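Local coordinates for protein tail component (Lactobacillus phage J-1, PDB 5LY8) that probably binds saccharides of the Lactobacillus casei cell surface, this chain being the second carbohydrate-binding module of the phage's evolved distal tail protein, at residues Lys121-Ala127 and Phe140-Asp146; Val10-Glu15 and Glu232-Tyr238; Asn45-Ser51 and Asn71-Ser77; Met152-Asp156 and Glu194-Val198. One frame throughout, in Å; residues are numbered along the deposited sequence. Where two conformers were deposited one is given.

Contact 1. Residues Lys121-Ala127 and Phe140-Asp146; sequences KIVASLA and FSGTVYD
Leu-126 meets the Phe-140 ring at its edge, in the ring plane, with CG 3.9 Å from CE1 of Phe-140 and both methyls scarcely farther. Phe-140 reaches it because its CG stands anti to the backbone N (chi1 167°), and Phe-181 of the opposing sheet packs on both side chains. At the second flat group, CG2 of Val-144 lies over the centre of one Tyr-145 face in the conformers given; both residues have a second conformer, so this contact is not certain. The carboxylate of Asp-146 lies across the chain at Ile-122: OD2 takes the Ile-122 N-H at 2.9 Å on its anti side, somewhat out of the carboxylate plane. Its other oxygen, OD1, reaches Lys-121 NZ through a bridging water, the two charged atoms being 4.3 Å apart, too far for a salt bridge.

Between these ends the backbones pair regularly. Ser-125 with Thr-143 and Ala-127 with Ser-141 are hydrogen-bonded pairs, the Ala-127 N to Ser-141 O bond being nearly straight (176°). Beyond them the ladder distorts: Tyr-145 N comes to Val-123 O at 2.9 Å from well above the carbonyl plane. On the face bearing Ser-125, Ser-141 and Thr-143, one water joins Ser-125 O to OG of Ser-141 and OG1 of Thr-143, while Ser-125 OG turns to Asn-115. Val-123 and Ala-124 both face Leu-116, a classic beta bulge toward strand 110-118. The whole is an antiparallel beta hairpin, strands 121-130 and 138-144, its Leu-126 face turned to the interior, consistent with the concanavalin-like beta-sandwich of its family.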
# COMPACT_ATOMS: atom_id res chain seq x y z
N LYS A 121 1.53 -8.94 11.62
CA LYS A 121 0.23 -9.18 11.00
C LYS A 121 -0.27 -7.92 10.34
O LYS A 121 -0.04 -6.82 10.85
CB LYS A 121 -0.78 -9.64 12.05
CG LYS A 121 -0.49 -11.06 12.57
CD LYS A 121 -1.66 -11.60 13.41
CE LYS A 121 -1.35 -12.94 14.05
NZ LYS A 121 -1.35 -14.02 13.03
N ILE A 122 -1.00 -8.07 9.23
CA ILE A 122 -1.68 -6.94 8.62
C ILE A 122 -2.71 -6.36 9.58
O ILE A 122 -3.53 -7.09 10.16
CB ILE A 122 -2.41 -7.40 7.33
CG1 ILE A 122 -1.46 -7.97 6.26
CG2 ILE A 122 -3.30 -6.27 6.76
CD1 ILE A 122 -0.51 -6.90 5.63
N VAL A 123 -2.68 -5.02 9.69
CA VAL A 123 -3.71 -4.25 10.35
C VAL A 123 -4.56 -3.58 9.25
O VAL A 123 -5.78 -3.68 9.28
CB VAL A 123 -3.16 -3.26 11.39
CG1 VAL A 123 -4.25 -2.32 11.91
CG2 VAL A 123 -2.52 -4.01 12.54
N ALA A 124 -3.91 -2.94 8.27
CA ALA A 124 -4.63 -2.34 7.14
C ALA A 124 -3.85 -2.57 5.87
O ALA A 124 -2.61 -2.48 5.88
CB ALA A 124 -4.86 -0.83 7.36
N SER A 125 -4.55 -2.84 4.75
CA SER A 125 -3.92 -3.06 3.46
C SER A 125 -4.68 -2.38 2.37
O SER A 125 -5.88 -2.69 2.15
CB SER A 125 -3.82 -4.55 3.16
OG SER A 125 -3.30 -4.75 1.85
N LEU A 126 -4.01 -1.42 1.70
CA LEU A 126 -4.56 -0.73 0.53
C LEU A 126 -3.98 -1.40 -0.72
O LEU A 126 -2.76 -1.51 -0.82
CB LEU A 126 -4.16 0.75 0.59
CG LEU A 126 -4.75 1.68 -0.48
CD1 LEU A 126 -4.63 3.13 -0.03
CD2 LEU A 126 -4.09 1.51 -1.86
N ALA A 127 -4.82 -1.87 -1.63
CA ALA A 127 -4.33 -2.48 -2.85
C ALA A 127 -4.92 -1.84 -4.07
O ALA A 127 -6.06 -1.36 -4.06
CB ALA A 127 -4.61 -3.99 -2.86
N PHE A 140 -9.49 -1.06 -6.82
CA PHE A 140 -8.99 -0.46 -5.59
C PHE A 140 -9.69 -1.17 -4.44
O PHE A 140 -10.92 -1.23 -4.43
CB PHE A 140 -9.32 1.02 -5.63
CG PHE A 140 -9.19 1.87 -4.40
CD1 PHE A 140 -8.05 1.81 -3.62
CD2 PHE A 140 -10.17 2.80 -4.08
CE1 PHE A 140 -7.91 2.65 -2.50
CE2 PHE A 140 -10.03 3.62 -2.97
CZ PHE A 140 -8.90 3.55 -2.19
N SER A 141 -8.91 -1.76 -3.52
CA SER A 141 -9.48 -2.47 -2.38
C SER A 141 -8.86 -2.04 -1.09
O SER A 141 -7.72 -1.57 -1.06
CB SER A 141 -9.38 -3.99 -2.56
OG SER A 141 -8.04 -4.46 -2.45
N GLY A 142 -9.62 -2.20 -0.01
CA GLY A 142 -9.13 -1.90 1.32
C GLY A 142 -9.48 -3.04 2.23
O GLY A 142 -10.64 -3.47 2.24
N THR A 143 -8.50 -3.53 2.98
CA THR A 143 -8.67 -4.65 3.90
C THR A 143 -8.21 -4.28 5.26
O THR A 143 -7.22 -3.55 5.42
CB THR A 143 -7.84 -5.86 3.38
OG1 THR A 143 -8.33 -6.19 2.07
CG2 THR A 143 -7.97 -7.09 4.25
N VAL A 144 -8.89 -4.75 6.23
CA VAL A 144 -8.55 -4.58 7.62
C VAL A 144 -8.28 -5.96 8.21
O VAL A 144 -8.99 -6.93 7.88
CB VAL A 144 -9.57 -3.82 8.46
CG1 VAL A 144 -10.86 -4.56 8.51
CG2 VAL A 144 -9.04 -3.43 9.86
N TYR A 145 -7.27 -6.20 9.04
CA TYR A 145 -6.93 -7.49 9.67
C TYR A 145 -6.19 -8.43 8.72
O TYR A 145 -6.03 -8.11 7.52
CB TYR A 145 -8.12 -8.21 10.37
CG TYR A 145 -9.09 -7.31 11.11
CD1 TYR A 145 -8.65 -6.43 12.10
CD2 TYR A 145 -10.45 -7.34 10.83
CE1 TYR A 145 -9.54 -5.64 12.81
CE2 TYR A 145 -11.36 -6.59 11.56
CZ TYR A 145 -10.90 -5.72 12.54
OH TYR A 145 -11.79 -4.95 13.25
N ASP A 146 -5.74 -9.58 9.25
CA ASP A 146 -4.88 -10.55 8.64
C ASP A 146 -5.44 -11.94 8.52
O ASP A 146 -6.12 -12.43 9.44
CB ASP A 146 -3.57 -10.60 9.50
CG ASP A 146 -2.40 -11.39 8.94
OD1 ASP A 146 -2.42 -12.63 9.06
OD2 ASP A 146 -1.47 -10.79 8.43
O HOH W 1 -3.37 -14.10 11.10
O HOH W 2 -7.03 -4.58 0.15

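Contact 2. Residues Val10-Glu15 and Glu232-Tyr238; sequences VKQKSE and EWINVDY
Lys-13 lies across Tyr-238 at about a right angle. Its CB is 4.2 Å from Tyr-238 CE2, and CG is 4.1 Å from CD2 of the same ring; the chain then runs extended until a bend at chi4 (-73°) brings NZ over one ring face. There NZ stands 3.8 Å from the ring centroid, displaced toward CG, in a cation-pi contact. The ammonium also donates to a water that lies close to Val-236 O and Glu-15 OE2, and Glu-15 OE2 is held in addition by Ser-86. The Glu-15 carboxylate rests on the methyls of Val-236, with OE2 3.4 Å from CG1 of Val-236.

On the reverse face Gln-12 and Asp-237 run alongside one another, tips together. Gln-12 NE2 gives a 2.7 Å bond to Asp-237 OD1, met nearly along its C-O axis and close to the amide plane.

Backbone pairs join Lys-11 to Tyr-238, Lys-13 to Val-236 and Glu-15 to Trp-233; between the last two the register slips by one residue at a beta bulge, where Asn-235 turns the chain. The Glu-232 carboxylate forms a salt bridge with Arg-16 and accepts from Gln-95. Strand 11-20 is an edge strand of the six-stranded antiparallel sheet; strand 223-238 separates it from strand 94-103, whose Gln-95 pairs with the Glu-232 backbone.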
# COMPACT_ATOMS: atom_id res chain seq x y z
N VAL A 10 -3.47 21.44 26.47
CA VAL A 10 -3.11 20.42 25.45
C VAL A 10 -3.19 21.06 24.10
O VAL A 10 -4.19 21.62 23.78
CB VAL A 10 -4.07 19.18 25.40
CG1 VAL A 10 -3.38 17.98 24.71
CG2 VAL A 10 -4.61 18.80 26.77
N LYS A 11 -2.13 20.94 23.33
CA LYS A 11 -2.05 21.30 21.93
C LYS A 11 -1.70 20.03 21.15
O LYS A 11 -1.40 19.03 21.74
CB LYS A 11 -1.01 22.39 21.68
CG LYS A 11 -1.34 23.67 22.44
CD LYS A 11 -0.28 24.75 22.33
CE LYS A 11 -0.67 25.95 23.18
NZ LYS A 11 -0.12 25.77 24.55
N GLN A 12 -1.77 20.09 19.83
CA GLN A 12 -1.43 18.93 19.00
C GLN A 12 -0.56 19.26 17.79
O GLN A 12 -0.60 20.35 17.30
CB GLN A 12 -2.70 18.26 18.52
CG GLN A 12 -3.58 17.81 19.67
CD GLN A 12 -4.77 17.04 19.20
OE1 GLN A 12 -5.46 17.46 18.28
NE2 GLN A 12 -5.05 15.92 19.86
N LYS A 13 0.21 18.28 17.30
CA LYS A 13 0.97 18.45 16.07
C LYS A 13 1.10 17.14 15.25
O LYS A 13 0.71 16.10 15.74
CB LYS A 13 2.32 19.03 16.41
CG LYS A 13 3.25 18.15 17.19
CD LYS A 13 4.57 18.88 17.40
CE LYS A 13 5.50 18.15 18.33
NZ LYS A 13 5.06 18.24 19.73
N SER A 14 1.64 17.20 14.03
CA SER A 14 1.95 15.98 13.28
C SER A 14 3.41 15.62 13.50
O SER A 14 4.24 16.52 13.73
CB SER A 14 1.62 16.14 11.80
OG SER A 14 2.44 17.09 11.14
N GLU A 15 3.73 14.31 13.51
CA GLU A 15 5.08 13.84 13.74
C GLU A 15 5.45 12.85 12.64
O GLU A 15 4.93 11.73 12.63
CB GLU A 15 5.25 13.20 15.13
CG GLU A 15 4.84 14.13 16.25
CD GLU A 15 4.88 13.55 17.64
OE1 GLU A 15 4.91 12.30 17.79
OE2 GLU A 15 4.78 14.36 18.59
N GLU A 232 3.07 9.67 9.04
CA GLU A 232 3.01 10.64 10.12
C GLU A 232 1.98 10.28 11.16
O GLU A 232 0.84 9.98 10.80
CB GLU A 232 2.62 12.04 9.61
CG GLU A 232 3.50 12.68 8.56
CD GLU A 232 2.97 14.01 8.04
OE1 GLU A 232 3.82 14.81 7.60
OE2 GLU A 232 1.73 14.19 7.94
N TRP A 233 2.36 10.42 12.43
CA TRP A 233 1.39 10.41 13.50
C TRP A 233 0.73 11.80 13.44
O TRP A 233 1.43 12.79 13.23
CB TRP A 233 2.06 10.25 14.86
CG TRP A 233 2.67 8.89 15.07
CD1 TRP A 233 3.99 8.60 15.20
CD2 TRP A 233 1.97 7.65 15.16
NE1 TRP A 233 4.15 7.26 15.45
CE2 TRP A 233 2.93 6.65 15.44
CE3 TRP A 233 0.61 7.29 15.12
CZ2 TRP A 233 2.58 5.31 15.61
CZ3 TRP A 233 0.28 5.95 15.26
CH2 TRP A 233 1.26 4.98 15.49
N ILE A 234 -0.60 11.87 13.61
CA ILE A 234 -1.29 13.15 13.54
C ILE A 234 -2.13 13.37 14.80
O ILE A 234 -2.41 12.41 15.54
CB ILE A 234 -2.09 13.35 12.24
CG1 ILE A 234 -3.25 12.35 12.17
CG2 ILE A 234 -1.19 13.33 10.97
CD1 ILE A 234 -4.14 12.44 10.93
N ASN A 235 -2.48 14.64 15.08
CA ASN A 235 -3.26 15.02 16.27
C ASN A 235 -2.54 14.48 17.52
O ASN A 235 -3.15 13.79 18.34
CB ASN A 235 -4.71 14.47 16.18
CG ASN A 235 -5.42 14.85 14.91
OD1 ASN A 235 -5.48 16.02 14.51
ND2 ASN A 235 -5.97 13.85 14.24
N VAL A 236 -1.20 14.71 17.60
CA VAL A 236 -0.41 14.19 18.72
C VAL A 236 -0.46 15.22 19.84
O VAL A 236 0.06 16.34 19.68
CB VAL A 236 1.07 13.84 18.41
CG1 VAL A 236 1.74 13.18 19.63
CG2 VAL A 236 1.20 12.94 17.18
N ASP A 237 -1.00 14.85 21.00
CA ASP A 237 -1.03 15.78 22.14
C ASP A 237 0.36 16.12 22.63
O ASP A 237 1.20 15.30 22.68
CB ASP A 237 -1.74 15.15 23.33
CG ASP A 237 -3.22 15.01 23.14
OD1 ASP A 237 -3.77 15.62 22.22
OD2 ASP A 237 -3.85 14.31 23.97
N TYR A 238 0.53 17.36 23.05
CA TYR A 238 1.76 17.81 23.70
C TYR A 238 1.42 19.01 24.58
O TYR A 238 0.43 19.68 24.37
CB TYR A 238 2.88 18.13 22.69
CG TYR A 238 2.74 19.44 21.97
CD1 TYR A 238 3.41 20.57 22.41
CD2 TYR A 238 1.94 19.56 20.86
CE1 TYR A 238 3.27 21.79 21.77
CE2 TYR A 238 1.81 20.78 20.19
CZ TYR A 238 2.48 21.88 20.66
OH TYR A 238 2.33 23.07 20.03
O HOH W 3 2.93 16.31 19.91

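Contact 3. Residues Asn45-Ser51 and Asn71-Ser77; sequences NDANVQS and NYWNGPS
Ser-77 OG donates to Gln-50 OE1 at 2.6 Å, in the amide carbonyl plane and on a lone pair. The same OE1 accepts the Gly-34 N-H, so two donors fix the end of Gln-50. On the other face of the strand pair Val-49 wedges between two side chains: CG2 touches CE1 of Tyr-72 at 3.6 Å, while CG1 packs against the Asn-74 side chain. The Tyr-72 ring gets there because its CG lies between the backbone N and the carbonyl carbon (chi1 54°).

Backbone bonds set these groups in register. Val-49 N reaches Trp-73 O at 2.9 Å, Gly-75 N returns to Val-49 O at 3.2 Å, and Ser-51 N approaches Gly-75 O from well above its carbonyl plane. Earlier in the chain, Asp-46 N bonds to Asn-71 O, and a water fills the next step by linking Asp-46 O, Asn-48 OD1 and Trp-73 N. Asn-48 ND2 is held in turn by Thr-36 and Phe-38 O.

Farther out, Trp-73 meets Phe-38 edge-to-face and also packs on Phe-216; the Trp-73 side chain lies about 9 Å from a bound magnesium ion. The short strand 49-50 runs parallel to strand 73-81, whose backbone is bonded also to strand 208-216; Trp-212 of that strand reaches back to Val-49 O.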
# COMPACT_ATOMS: atom_id res chain seq x y z
N ASN A 45 -3.79 -20.01 -5.48
CA ASN A 45 -2.40 -19.68 -5.76
C ASN A 45 -1.48 -20.20 -4.67
O ASN A 45 -1.90 -20.46 -3.54
CB ASN A 45 -2.24 -18.15 -5.88
CG ASN A 45 -3.01 -17.57 -7.05
OD1 ASN A 45 -3.01 -18.09 -8.20
ND2 ASN A 45 -3.67 -16.48 -6.82
N ASP A 46 -0.19 -20.26 -5.01
CA ASP A 46 0.83 -20.58 -4.02
C ASP A 46 1.24 -19.29 -3.31
O ASP A 46 0.82 -18.18 -3.68
CB ASP A 46 2.00 -21.31 -4.69
CG ASP A 46 1.56 -22.67 -5.22
OD1 ASP A 46 0.74 -23.34 -4.54
OD2 ASP A 46 1.93 -23.00 -6.35
N ALA A 47 2.05 -19.43 -2.24
CA ALA A 47 2.40 -18.31 -1.40
C ALA A 47 2.99 -17.13 -2.12
O ALA A 47 3.84 -17.28 -2.99
CB ALA A 47 3.34 -18.77 -0.27
N ASN A 48 2.60 -15.93 -1.67
CA ASN A 48 3.16 -14.68 -2.19
C ASN A 48 4.68 -14.66 -1.99
O ASN A 48 5.16 -15.08 -0.93
CB ASN A 48 2.57 -13.51 -1.41
CG ASN A 48 1.07 -13.40 -1.50
OD1 ASN A 48 0.47 -13.82 -2.50
ND2 ASN A 48 0.45 -12.83 -0.46
N VAL A 49 5.41 -14.10 -2.94
CA VAL A 49 6.86 -13.97 -2.84
C VAL A 49 7.27 -12.51 -2.92
O VAL A 49 6.75 -11.75 -3.74
CB VAL A 49 7.59 -14.84 -3.90
CG1 VAL A 49 9.11 -14.63 -3.84
CG2 VAL A 49 7.28 -16.33 -3.66
N GLN A 50 8.21 -12.14 -2.06
CA GLN A 50 8.82 -10.82 -2.04
C GLN A 50 10.26 -11.02 -2.48
O GLN A 50 11.04 -11.64 -1.76
CB GLN A 50 8.79 -10.23 -0.62
CG GLN A 50 7.39 -10.12 -0.03
CD GLN A 50 7.40 -9.78 1.43
OE1 GLN A 50 7.87 -8.72 1.84
NE2 GLN A 50 6.87 -10.68 2.25
N SER A 51 10.58 -10.60 -3.71
CA SER A 51 11.94 -10.77 -4.24
C SER A 51 12.22 -9.74 -5.29
O SER A 51 11.31 -9.19 -5.90
CB SER A 51 12.11 -12.17 -4.82
OG SER A 51 11.52 -12.27 -6.09
N ASN A 71 2.65 -20.07 -10.19
CA ASN A 71 1.29 -19.98 -9.69
C ASN A 71 1.27 -19.01 -8.49
O ASN A 71 0.53 -19.24 -7.54
CB ASN A 71 0.72 -21.36 -9.32
CG ASN A 71 -0.75 -21.29 -8.94
OD1 ASN A 71 -1.51 -20.45 -9.45
ND2 ASN A 71 -1.16 -22.18 -8.05
N TYR A 72 2.07 -17.93 -8.55
CA TYR A 72 2.08 -16.98 -7.43
C TYR A 72 2.45 -15.59 -7.87
O TYR A 72 3.06 -15.40 -8.91
CB TYR A 72 2.99 -17.45 -6.27
CG TYR A 72 4.42 -17.78 -6.67
CD1 TYR A 72 5.38 -16.79 -6.79
CD2 TYR A 72 4.81 -19.10 -6.89
CE1 TYR A 72 6.70 -17.09 -7.13
CE2 TYR A 72 6.13 -19.42 -7.21
CZ TYR A 72 7.07 -18.40 -7.35
OH TYR A 72 8.38 -18.69 -7.65
N TRP A 73 2.09 -14.63 -7.02
CA TRP A 73 2.47 -13.23 -7.17
C TRP A 73 3.88 -13.05 -6.61
O TRP A 73 4.18 -13.54 -5.51
CB TRP A 73 1.48 -12.34 -6.41
CG TRP A 73 0.11 -12.29 -7.01
CD1 TRP A 73 -0.91 -13.18 -6.81
CD2 TRP A 73 -0.34 -11.37 -8.03
NE1 TRP A 73 -1.99 -12.86 -7.63
CE2 TRP A 73 -1.66 -11.73 -8.36
CE3 TRP A 73 0.25 -10.25 -8.66
CZ2 TRP A 73 -2.40 -11.03 -9.32
CZ3 TRP A 73 -0.50 -9.54 -9.59
CH2 TRP A 73 -1.81 -9.93 -9.91
N ASN A 74 4.73 -12.37 -7.38
CA ASN A 74 6.12 -12.16 -6.97
C ASN A 74 6.60 -10.77 -7.38
O ASN A 74 6.41 -10.38 -8.54
CB ASN A 74 7.02 -13.23 -7.61
CG ASN A 74 8.46 -13.19 -7.17
OD1 ASN A 74 8.86 -12.41 -6.30
ND2 ASN A 74 9.25 -14.13 -7.71
N GLY A 75 7.15 -10.01 -6.44
CA GLY A 75 7.78 -8.74 -6.77
C GLY A 75 8.45 -8.20 -5.54
O GLY A 75 8.35 -8.79 -4.46
N PRO A 76 9.13 -7.07 -5.70
CA PRO A 76 9.89 -6.51 -4.58
C PRO A 76 9.05 -5.86 -3.51
O PRO A 76 7.97 -5.34 -3.80
CB PRO A 76 10.80 -5.47 -5.25
CG PRO A 76 10.04 -5.05 -6.44
CD PRO A 76 9.33 -6.30 -6.94
N SER A 77 9.55 -5.89 -2.28
CA SER A 77 8.94 -5.18 -1.18
C SER A 77 9.95 -4.39 -0.41
O SER A 77 11.17 -4.72 -0.40
CB SER A 77 8.17 -6.11 -0.25
OG SER A 77 9.09 -6.76 0.62
O HOH W 4 0.59 -15.53 -4.72
O HOH W 5 0.66 -24.66 -8.00

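Contact 4. Residues Met152-Asp156 and Glu194-Val198; sequences MLFFD and ETRTV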
# COMPACT_ATOMS: atom_id res chain seq x y z
N MET A 152 -12.27 -7.71 3.79
CA MET A 152 -12.12 -6.79 2.68
C MET A 152 -13.30 -5.83 2.80
O MET A 152 -14.47 -6.23 2.65
CB MET A 152 -12.08 -7.49 1.32
CG MET A 152 -11.88 -6.49 0.19
SD MET A 152 -11.64 -7.23 -1.43
CE MET A 152 -10.00 -7.79 -1.29
N LEU A 153 -13.01 -4.57 3.16
CA LEU A 153 -14.04 -3.55 3.38
C LEU A 153 -14.70 -3.10 2.11
O LEU A 153 -15.86 -2.72 2.12
CB LEU A 153 -13.44 -2.37 4.13
CG LEU A 153 -12.90 -2.68 5.54
CD1 LEU A 153 -12.16 -1.48 6.09
CD2 LEU A 153 -14.04 -3.06 6.51
N PHE A 154 -13.97 -3.05 1.00
CA PHE A 154 -14.56 -2.65 -0.27
C PHE A 154 -13.71 -3.21 -1.39
O PHE A 154 -12.52 -3.49 -1.19
CB PHE A 154 -14.67 -1.11 -0.40
CG PHE A 154 -13.33 -0.41 -0.35
CD1 PHE A 154 -12.78 -0.02 0.85
CD2 PHE A 154 -12.62 -0.15 -1.52
CE1 PHE A 154 -11.54 0.62 0.90
CE2 PHE A 154 -11.37 0.46 -1.47
CZ PHE A 154 -10.84 0.84 -0.26
N PHE A 155 -14.32 -3.32 -2.55
CA PHE A 155 -13.71 -3.76 -3.80
C PHE A 155 -14.30 -2.81 -4.82
O PHE A 155 -15.49 -2.93 -5.15
CB PHE A 155 -14.12 -5.21 -4.04
CG PHE A 155 -13.53 -5.91 -5.25
CD1 PHE A 155 -14.01 -5.65 -6.53
CD2 PHE A 155 -12.57 -6.89 -5.09
CE1 PHE A 155 -13.48 -6.32 -7.64
CE2 PHE A 155 -12.07 -7.58 -6.20
CZ PHE A 155 -12.54 -7.30 -7.47
N ASP A 156 -13.53 -1.82 -5.27
CA ASP A 156 -14.03 -0.75 -6.14
C ASP A 156 -13.46 -0.89 -7.53
O ASP A 156 -12.26 -0.67 -7.74
CB ASP A 156 -13.67 0.63 -5.53
CG ASP A 156 -14.49 1.07 -4.32
OD1 ASP A 156 -15.38 0.30 -3.88
OD2 ASP A 156 -14.22 2.17 -3.80
N GLU A 194 -12.86 5.82 0.58
CA GLU A 194 -13.71 4.91 1.33
C GLU A 194 -13.35 5.01 2.78
O GLU A 194 -12.18 4.78 3.14
CB GLU A 194 -13.49 3.46 0.84
CG GLU A 194 -13.96 3.18 -0.58
CD GLU A 194 -15.45 3.16 -0.83
OE1 GLU A 194 -16.25 3.18 0.13
OE2 GLU A 194 -15.82 3.02 -2.02
N THR A 195 -14.33 5.31 3.63
CA THR A 195 -14.13 5.36 5.06
C THR A 195 -15.03 4.34 5.70
O THR A 195 -16.19 4.22 5.32
CB THR A 195 -14.49 6.76 5.58
OG1 THR A 195 -13.64 7.73 4.94
CG2 THR A 195 -14.36 6.87 7.11
N ARG A 196 -14.53 3.61 6.71
CA ARG A 196 -15.39 2.71 7.49
C ARG A 196 -15.13 2.91 8.95
O ARG A 196 -13.97 3.07 9.36
CB ARG A 196 -15.21 1.22 7.14
CG ARG A 196 -15.49 0.87 5.66
CD ARG A 196 -16.98 1.02 5.33
NE ARG A 196 -17.24 0.60 3.95
CZ ARG A 196 -17.04 1.34 2.86
NH1 ARG A 196 -16.61 2.59 2.96
NH2 ARG A 196 -17.26 0.82 1.66
N THR A 197 -16.18 2.89 9.76
CA THR A 197 -15.99 2.95 11.21
C THR A 197 -15.82 1.51 11.60
O THR A 197 -16.76 0.72 11.43
CB THR A 197 -17.20 3.57 11.89
OG1 THR A 197 -17.34 4.91 11.40
CG2 THR A 197 -17.05 3.57 13.43
N VAL A 198 -14.62 1.16 12.08
CA VAL A 198 -14.29 -0.21 12.44
C VAL A 198 -14.31 -0.35 13.96
O VAL A 198 -13.55 0.33 14.67
CB VAL A 198 -12.92 -0.61 11.85
CG1 VAL A 198 -12.53 -2.03 12.25
CG2 VAL A 198 -12.90 -0.46 10.32
O HOH W 6 -17.55 -2.25 4.21
O HOH W 7 -18.43 -1.62 1.13
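Glu-194 lies over one face of the Phe-154 ring, its CG 3.5 Å from the ring centroid and only 6° off the normal, a CH-pi contact. CB sits above the same face, 3.4 Å from CE1 of Phe-154. A bend at chi2 (-70°) then carries the carboxylate past the ring, the two planes only modestly inclined, toward Asp-156, which approaches head-on from the facing strand. The two acids meet with Glu-194 OE2 just 2.5 Å from Asp-156 OD2 and their planes 60° apart; so short a separation suggests that one of them holds a proton.

The other oxygen, Glu-194 OE1, is gripped by both NH1 and NH2 of Arg-196 in an end-on salt bridge, with OE1 in the guanidinium plane. NH1 also bonds to Thr-195 O at 2.9 Å. Arg-196 and Leu-153 pass antiparallel, CG of Arg-196 lying 4.1 Å from Leu-153 CD1, and two waters tie Leu-153 O to NE and NH2 of the guanidinium.

Phe-154 also meets Phe-140 and Phe-181 edge-to-face. The axes of segments 152-156 and 194-197 approach to 8.3 Å, so side chains bridge the facing sheets to which strands 151-158 and 191-197 belong, as in the beta-sandwich of concanavalin-like carbohydrate-binding modules.

Overall arrangement
Contact 1 is the most buried of the four and contact 2 the most exposed, their centres about 25 Å apart; contacts 3 and 4 are partly buried. Contacts 1, 3 and 4 share the mixed sheet, and strands 138-144 and 151-158 make contacts 1 and 4 direct neighbours: Gly-142 O and Leu-153 N are 2.8 Å apart. Contact 4 alone spans the two large sheets, reaching the six-stranded one that holds contact 2. Pairing is antiparallel in contacts 1 and 2 but parallel in contact 3, whereas contact 4 relies on side chains and water. Charged groups are most prominent in contacts 2 and 4, amides and hydroxyls in contact 3.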